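Local coordinates for protein acetylxylan esterase / glucomannan deacetylase (Cellvibrio japonicus, PDB 2WAA) that removes acetyl groups from acetylated xylan and glucomannan during the breakdown of plant cell wall polysaccharides, at residues R25-Y38 and F205-W219. Numbering follows the deposited sequence.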
loop_
_atom_site.group_PDB
_atom_site.type_symbol
_atom_site.label_atom_id
_atom_site.label_comp_id
_atom_site.label_asym_id
_atom_site.label_seq_id
_atom_site.Cartn_x
_atom_site.Cartn_y
_atom_site.Cartn_z
ATOM N N ARG A 25 -4.787 -5.450 -2.348
ATOM C CA ARG A 25 -5.931 -6.174 -1.821
ATOM C C ARG A 25 -7.301 -5.579 -2.167
ATOM O O ARG A 25 -7.569 -4.396 -1.892
ATOM C CB ARG A 25 -5.813 -6.267 -0.304
ATOM C CG ARG A 25 -4.600 -7.122 0.094
ATOM C CD ARG A 25 -4.590 -7.425 1.610
ATOM N NE ARG A 25 -3.416 -8.196 2.010
ATOM C CZ ARG A 25 -3.185 -8.594 3.267
ATOM N NH1 ARG A 25 -4.060 -8.348 4.213
ATOM N NH2 ARG A 25 -2.090 -9.283 3.573
ATOM N N THR A 26 -8.172 -6.414 -2.725
ATOM C CA THR A 26 -9.549 -6.004 -3.011
ATOM C C THR A 26 -10.537 -7.072 -2.498
ATOM O O THR A 26 -10.209 -8.268 -2.444
ATOM C CB THR A 26 -9.776 -5.809 -4.535
ATOM O OG1 THR A 26 -9.534 -7.058 -5.226
ATOM C CG2 THR A 26 -8.846 -4.701 -5.078
ATOM N N HIS A 27 -11.745 -6.636 -2.141
ATOM C CA HIS A 27 -12.822 -7.550 -1.773
ATOM C C HIS A 27 -13.803 -7.606 -2.962
ATOM O O HIS A 27 -14.195 -6.565 -3.481
ATOM C CB HIS A 27 -13.554 -7.037 -0.557
ATOM C CG HIS A 27 -14.618 -7.984 -0.099
ATOM N ND1 HIS A 27 -14.317 -9.169 0.530
ATOM C CD2 HIS A 27 -15.964 -7.969 -0.266
ATOM C CE1 HIS A 27 -15.442 -9.827 0.782
ATOM N NE2 HIS A 27 -16.453 -9.121 0.310
ATOM N N ILE A 28 -14.136 -8.814 -3.418
ATOM C CA ILE A 28 -15.013 -8.965 -4.570
ATOM C C ILE A 28 -16.436 -9.097 -4.032
ATOM O O ILE A 28 -16.744 -10.060 -3.268
ATOM C CB ILE A 28 -14.679 -10.221 -5.351
ATOM C CG1 ILE A 28 -13.217 -10.168 -5.825
ATOM C CG2 ILE A 28 -15.640 -10.365 -6.585
ATOM C CD1 ILE A 28 -12.781 -11.478 -6.520
ATOM N N ASN A 29 -17.274 -8.097 -4.326
ATOM C CA ASN A 29 -18.662 -8.135 -3.845
ATOM C C ASN A 29 -19.570 -9.003 -4.699
ATOM O O ASN A 29 -19.215 -9.383 -5.800
ATOM C CB ASN A 29 -19.260 -6.739 -3.747
ATOM C CG ASN A 29 -18.464 -5.849 -2.837
ATOM O OD1 ASN A 29 -18.290 -6.153 -1.655
ATOM N ND2 ASN A 29 -17.977 -4.749 -3.370
ATOM N N ASP A 30 -20.774 -9.285 -4.200
ATOM C CA ASP A 30 -21.667 -10.187 -4.949
ATOM C C ASP A 30 -22.111 -9.587 -6.285
ATOM O O ASP A 30 -22.453 -10.336 -7.229
ATOM C CB ASP A 30 -22.926 -10.503 -4.141
ATOM C CG ASP A 30 -22.659 -11.396 -2.934
ATOM O OD1 ASP A 30 -21.582 -12.035 -2.831
ATOM O OD2 ASP A 30 -23.566 -11.455 -2.073
ATOM N N ASP A 31 -22.125 -8.270 -6.384
ATOM C CA ASP A 31 -22.514 -7.607 -7.668
ATOM C C ASP A 31 -21.315 -7.406 -8.593
ATOM O O ASP A 31 -21.401 -6.678 -9.579
ATOM C CB ASP A 31 -23.164 -6.289 -7.389
ATOM C CG ASP A 31 -22.191 -5.289 -6.770
ATOM O OD1 ASP A 31 -21.038 -5.684 -6.427
ATOM O OD2 ASP A 31 -22.577 -4.130 -6.632
ATOM N N ALA A 32 -20.211 -8.073 -8.264
ATOM C CA ALA A 32 -18.944 -8.026 -9.061
ATOM C C ALA A 32 -18.216 -6.680 -9.018
ATOM O O ALA A 32 -17.284 -6.440 -9.823
ATOM C CB ALA A 32 -19.177 -8.490 -10.546
ATOM N N SER A 33 -18.609 -5.802 -8.086
ATOM C CA SER A 33 -17.796 -4.608 -7.799
ATOM C C SER A 33 -16.592 -5.026 -6.942
ATOM O O SER A 33 -16.596 -6.130 -6.348
ATOM C CB SER A 33 -18.640 -3.526 -7.111
ATOM O OG SER A 33 -19.095 -4.002 -5.847
ATOM N N LEU A 34 -15.574 -4.158 -6.874
ATOM C CA LEU A 34 -14.422 -4.349 -5.978
ATOM C C LEU A 34 -14.403 -3.235 -4.969
ATOM O O LEU A 34 -14.631 -2.064 -5.288
ATOM C CB LEU A 34 -13.100 -4.284 -6.763
ATOM C CG LEU A 34 -12.950 -5.360 -7.822
ATOM C CD1 LEU A 34 -11.564 -5.031 -8.503
ATOM C CD2 LEU A 34 -12.997 -6.711 -7.135
ATOM N N THR A 35 -14.084 -3.615 -3.735
ATOM C CA THR A 35 -13.926 -2.635 -2.666
ATOM C C THR A 35 -12.524 -2.781 -2.079
ATOM O O THR A 35 -12.019 -3.902 -1.946
ATOM C CB THR A 35 -15.020 -2.831 -1.578
ATOM O OG1 THR A 35 -16.312 -2.691 -2.188
ATOM C CG2 THR A 35 -14.906 -1.747 -0.523
ATOM N N PHE A 36 -11.919 -1.648 -1.763
ATOM C CA PHE A 36 -10.578 -1.657 -1.234
ATOM C C PHE A 36 -10.327 -0.521 -0.266
ATOM O O PHE A 36 -10.978 0.541 -0.322
ATOM C CB PHE A 36 -9.557 -1.641 -2.398
ATOM C CG PHE A 36 -9.874 -0.657 -3.493
ATOM C CD1 PHE A 36 -9.348 0.642 -3.477
ATOM C CD2 PHE A 36 -10.708 -1.034 -4.545
ATOM C CE1 PHE A 36 -9.648 1.557 -4.470
ATOM C CE2 PHE A 36 -11.013 -0.123 -5.576
ATOM C CZ PHE A 36 -10.476 1.184 -5.525
ATOM N N GLY A 37 -9.370 -0.763 0.646
ATOM C CA GLY A 37 -9.078 0.177 1.703
ATOM C C GLY A 37 -7.585 0.488 1.846
ATOM O O GLY A 37 -7.249 1.564 2.312
ATOM N N TYR A 38 -6.707 -0.455 1.516
ATOM C CA TYR A 38 -5.269 -0.191 1.670
ATOM C C TYR A 38 -4.781 0.777 0.601
ATOM O O TYR A 38 -5.320 0.806 -0.488
ATOM C CB TYR A 38 -4.454 -1.484 1.621
ATOM C CG TYR A 38 -4.588 -2.275 2.894
ATOM C CD1 TYR A 38 -4.049 -1.798 4.100
ATOM C CD2 TYR A 38 -5.288 -3.480 2.912
ATOM C CE1 TYR A 38 -4.188 -2.522 5.273
ATOM C CE2 TYR A 38 -5.416 -4.226 4.114
ATOM C CZ TYR A 38 -4.881 -3.715 5.277
ATOM O OH TYR A 38 -4.963 -4.437 6.473
ATOM N N PHE A 205 -4.404 -6.777 11.486
ATOM C CA PHE A 205 -4.873 -6.251 10.188
ATOM C C PHE A 205 -4.167 -6.862 9.002
ATOM O O PHE A 205 -4.673 -6.790 7.886
ATOM C CB PHE A 205 -4.955 -4.694 10.111
ATOM C CG PHE A 205 -3.604 -3.984 10.164
ATOM C CD1 PHE A 205 -2.772 -3.906 9.032
ATOM C CD2 PHE A 205 -3.191 -3.346 11.349
ATOM C CE1 PHE A 205 -1.515 -3.233 9.105
ATOM C CE2 PHE A 205 -1.938 -2.675 11.432
ATOM C CZ PHE A 205 -1.112 -2.612 10.290
ATOM N N TYR A 206 -3.009 -7.465 9.224
ATOM C CA TYR A 206 -2.335 -8.213 8.167
ATOM C C TYR A 206 -3.260 -9.329 7.623
ATOM O O TYR A 206 -3.092 -9.798 6.495
ATOM C CB TYR A 206 -1.052 -8.825 8.714
ATOM C CG TYR A 206 -0.598 -10.070 7.990
ATOM C CD1 TYR A 206 0.089 -9.992 6.798
ATOM C CD2 TYR A 206 -0.825 -11.324 8.545
ATOM C CE1 TYR A 206 0.551 -11.173 6.140
ATOM C CE2 TYR A 206 -0.392 -12.498 7.910
ATOM C CZ TYR A 206 0.291 -12.405 6.705
ATOM O OH TYR A 206 0.717 -13.571 6.093
ATOM N N GLN A 207 -4.234 -9.750 8.443
ATOM C CA GLN A 207 -5.154 -10.800 8.027
ATOM C C GLN A 207 -6.359 -10.296 7.242
ATOM O O GLN A 207 -7.124 -11.111 6.729
ATOM C CB GLN A 207 -5.694 -11.591 9.261
ATOM C CG GLN A 207 -4.602 -12.353 10.085
ATOM C CD GLN A 207 -3.893 -13.537 9.350
ATOM O OE1 GLN A 207 -4.208 -13.903 8.185
ATOM N NE2 GLN A 207 -2.876 -14.127 10.036
ATOM N N PHE A 208 -6.542 -8.980 7.140
ATOM C CA PHE A 208 -7.808 -8.442 6.630
ATOM C C PHE A 208 -7.667 -7.968 5.215
ATOM O O PHE A 208 -6.671 -7.346 4.850
ATOM C CB PHE A 208 -8.209 -7.218 7.471
ATOM C CG PHE A 208 -8.422 -7.514 8.936
ATOM C CD1 PHE A 208 -8.813 -8.786 9.341
ATOM C CD2 PHE A 208 -8.306 -6.497 9.875
ATOM C CE1 PHE A 208 -9.053 -9.047 10.701
ATOM C CE2 PHE A 208 -8.535 -6.764 11.241
ATOM C CZ PHE A 208 -8.911 -8.007 11.633
ATOM N N THR A 209 -8.689 -8.192 4.400
ATOM C CA THR A 209 -8.614 -7.633 3.059
ATOM C C THR A 209 -8.713 -6.105 3.092
ATOM O O THR A 209 -8.076 -5.379 2.288
ATOM C CB THR A 209 -9.791 -8.175 2.240
ATOM O OG1 THR A 209 -9.648 -9.600 2.147
ATOM C CG2 THR A 209 -9.812 -7.566 0.832
ATOM N N LEU A 210 -9.594 -5.621 3.966
ATOM C CA LEU A 210 -9.731 -4.181 4.218
ATOM C C LEU A 210 -10.468 -4.043 5.539
ATOM O O LEU A 210 -11.055 -5.013 5.992
ATOM C CB LEU A 210 -10.568 -3.527 3.110
ATOM C CG LEU A 210 -11.955 -4.160 2.776
ATOM C CD1 LEU A 210 -12.999 -3.951 3.863
ATOM C CD2 LEU A 210 -12.504 -3.596 1.439
ATOM N N GLY A 211 -10.469 -2.857 6.144
ATOM C CA GLY A 211 -11.226 -2.639 7.372
ATOM C C GLY A 211 -10.566 -3.251 8.587
ATOM O O GLY A 211 -9.576 -3.960 8.466
ATOM N N ASP A 212 -11.091 -3.018 9.780
ATOM C CA ASP A 212 -10.521 -3.790 10.880
ATOM C C ASP A 212 -11.498 -4.191 11.975
ATOM O O ASP A 212 -11.066 -4.524 13.114
ATOM C CB ASP A 212 -9.311 -3.080 11.510
ATOM C CG ASP A 212 -9.709 -1.830 12.241
ATOM O OD1 ASP A 212 -10.859 -1.362 12.044
ATOM O OD2 ASP A 212 -8.884 -1.329 12.998
ATOM N N THR A 213 -12.786 -4.205 11.647
ATOM C CA THR A 213 -13.789 -4.605 12.675
ATOM C C THR A 213 -13.905 -6.115 12.806
ATOM O O THR A 213 -13.192 -6.891 12.142
ATOM C CB THR A 213 -15.186 -4.106 12.326
ATOM O OG1 THR A 213 -15.651 -4.798 11.150
ATOM C CG2 THR A 213 -15.170 -2.578 12.115
ATOM N N GLY A 214 -14.861 -6.544 13.627
ATOM C CA GLY A 214 -15.111 -7.965 13.756
ATOM C C GLY A 214 -15.620 -8.508 12.431
ATOM O O GLY A 214 -15.551 -9.716 12.163
ATOM N N GLN A 215 -16.126 -7.614 11.586
ATOM C CA GLN A 215 -16.657 -8.061 10.295
ATOM C C GLN A 215 -15.735 -7.776 9.092
ATOM O O GLN A 215 -16.175 -7.864 7.936
ATOM C CB GLN A 215 -18.059 -7.478 10.070
ATOM C CG GLN A 215 -18.060 -6.036 9.616
ATOM C CD GLN A 215 -18.975 -5.142 10.467
ATOM O OE1 GLN A 215 -20.097 -5.534 10.825
ATOM N NE2 GLN A 215 -18.488 -3.934 10.805
ATOM N N ALA A 216 -14.466 -7.430 9.340
ATOM C CA ALA A 216 -13.530 -7.268 8.221
ATOM C C ALA A 216 -13.326 -8.617 7.529
ATOM O O ALA A 216 -13.047 -9.601 8.170
ATOM C CB ALA A 216 -12.180 -6.687 8.719
ATOM N N PRO A 217 -13.420 -8.648 6.200
ATOM C CA PRO A 217 -13.138 -9.853 5.416
ATOM C C PRO A 217 -11.700 -10.356 5.564
ATOM O O PRO A 217 -10.758 -9.537 5.533
ATOM C CB PRO A 217 -13.412 -9.435 3.972
ATOM C CG PRO A 217 -13.685 -7.984 3.988
ATOM C CD PRO A 217 -13.629 -7.442 5.383
ATOM N N GLN A 218 -11.556 -11.683 5.696
ATOM C CA GLN A 218 -10.272 -12.372 5.712
ATOM C C GLN A 218 -9.647 -12.382 4.343
ATOM O O GLN A 218 -10.258 -12.772 3.340
ATOM C CB GLN A 218 -10.398 -13.823 6.162
ATOM C CG GLN A 218 -10.712 -13.964 7.641
ATOM C CD GLN A 218 -9.522 -13.570 8.482
ATOM O OE1 GLN A 218 -8.437 -14.120 8.342
ATOM N NE2 GLN A 218 -9.716 -12.582 9.331
ATOM N N TRP A 219 -8.412 -11.939 4.308
ATOM C CA TRP A 219 -7.597 -12.007 3.095
ATOM C C TRP A 219 -7.042 -13.415 2.905
ATOM O O TRP A 219 -6.279 -13.952 3.769
ATOM C CB TRP A 219 -6.438 -10.977 3.165
ATOM C CG TRP A 219 -5.532 -11.044 1.991
ATOM C CD1 TRP A 219 -4.255 -11.560 1.962
ATOM C CD2 TRP A 219 -5.820 -10.607 0.665
ATOM N NE1 TRP A 219 -3.731 -11.452 0.692
ATOM C CE2 TRP A 219 -4.673 -10.874 -0.124
ATOM C CE3 TRP A 219 -6.939 -10.018 0.061
ATOM C CZ2 TRP A 219 -4.616 -10.584 -1.479
ATOM C CZ3 TRP A 219 -6.893 -9.723 -1.283
ATOM C CH2 TRP A 219 -5.723 -9.997 -2.045
HETATM O O HOH W 1 -7.803 -3.183 0.558
HETATM O O HOH W 2 -11.830 -10.528 0.791
#
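Tyr206 O is gripped by both terminal nitrogens of Arg25, NH1 at 2.9 Å and NH2 at 3.1 Å. NH1 also donates to Phe208 O at 2.9 Å. All three bonds lie close to the guanidinium plane, so the carbonyls of the turn from Phe205 to Phe208 fix the rotation of that group. The Arg25 chain is extended from CG to NE and runs across one face of the Trp219 indole. There the guanidinium stacks flat, with planes 7° apart and Arg25 CZ 3.7 Å from the five-membered ring centroid, a cation-pi contact. Arg25 CG makes a CH-pi contact over the six-membered ring. Trp219 CG lies opposite the backbone N (chi1 177°), which lays one indole face along the arginine chain. Tyr38 OH donates to Phe205 O at 2.8 Å from above the carbonyl plane; Phe208 N reaches the same oxygen from the opposite face. Water 1 ties Arg25 O and Gly37 N to Thr209 O. Leu210 CD2 packs on Thr35 CG2 at 3.6 Å, and Pro217 CB meets His27 ND1 obliquely at 3.6 Å. The contact is a buried domain interface, joining the beta-sheet N-terminal domain of a CE2 esterase to a loop of its SGNH-hydrolase catalytic domain.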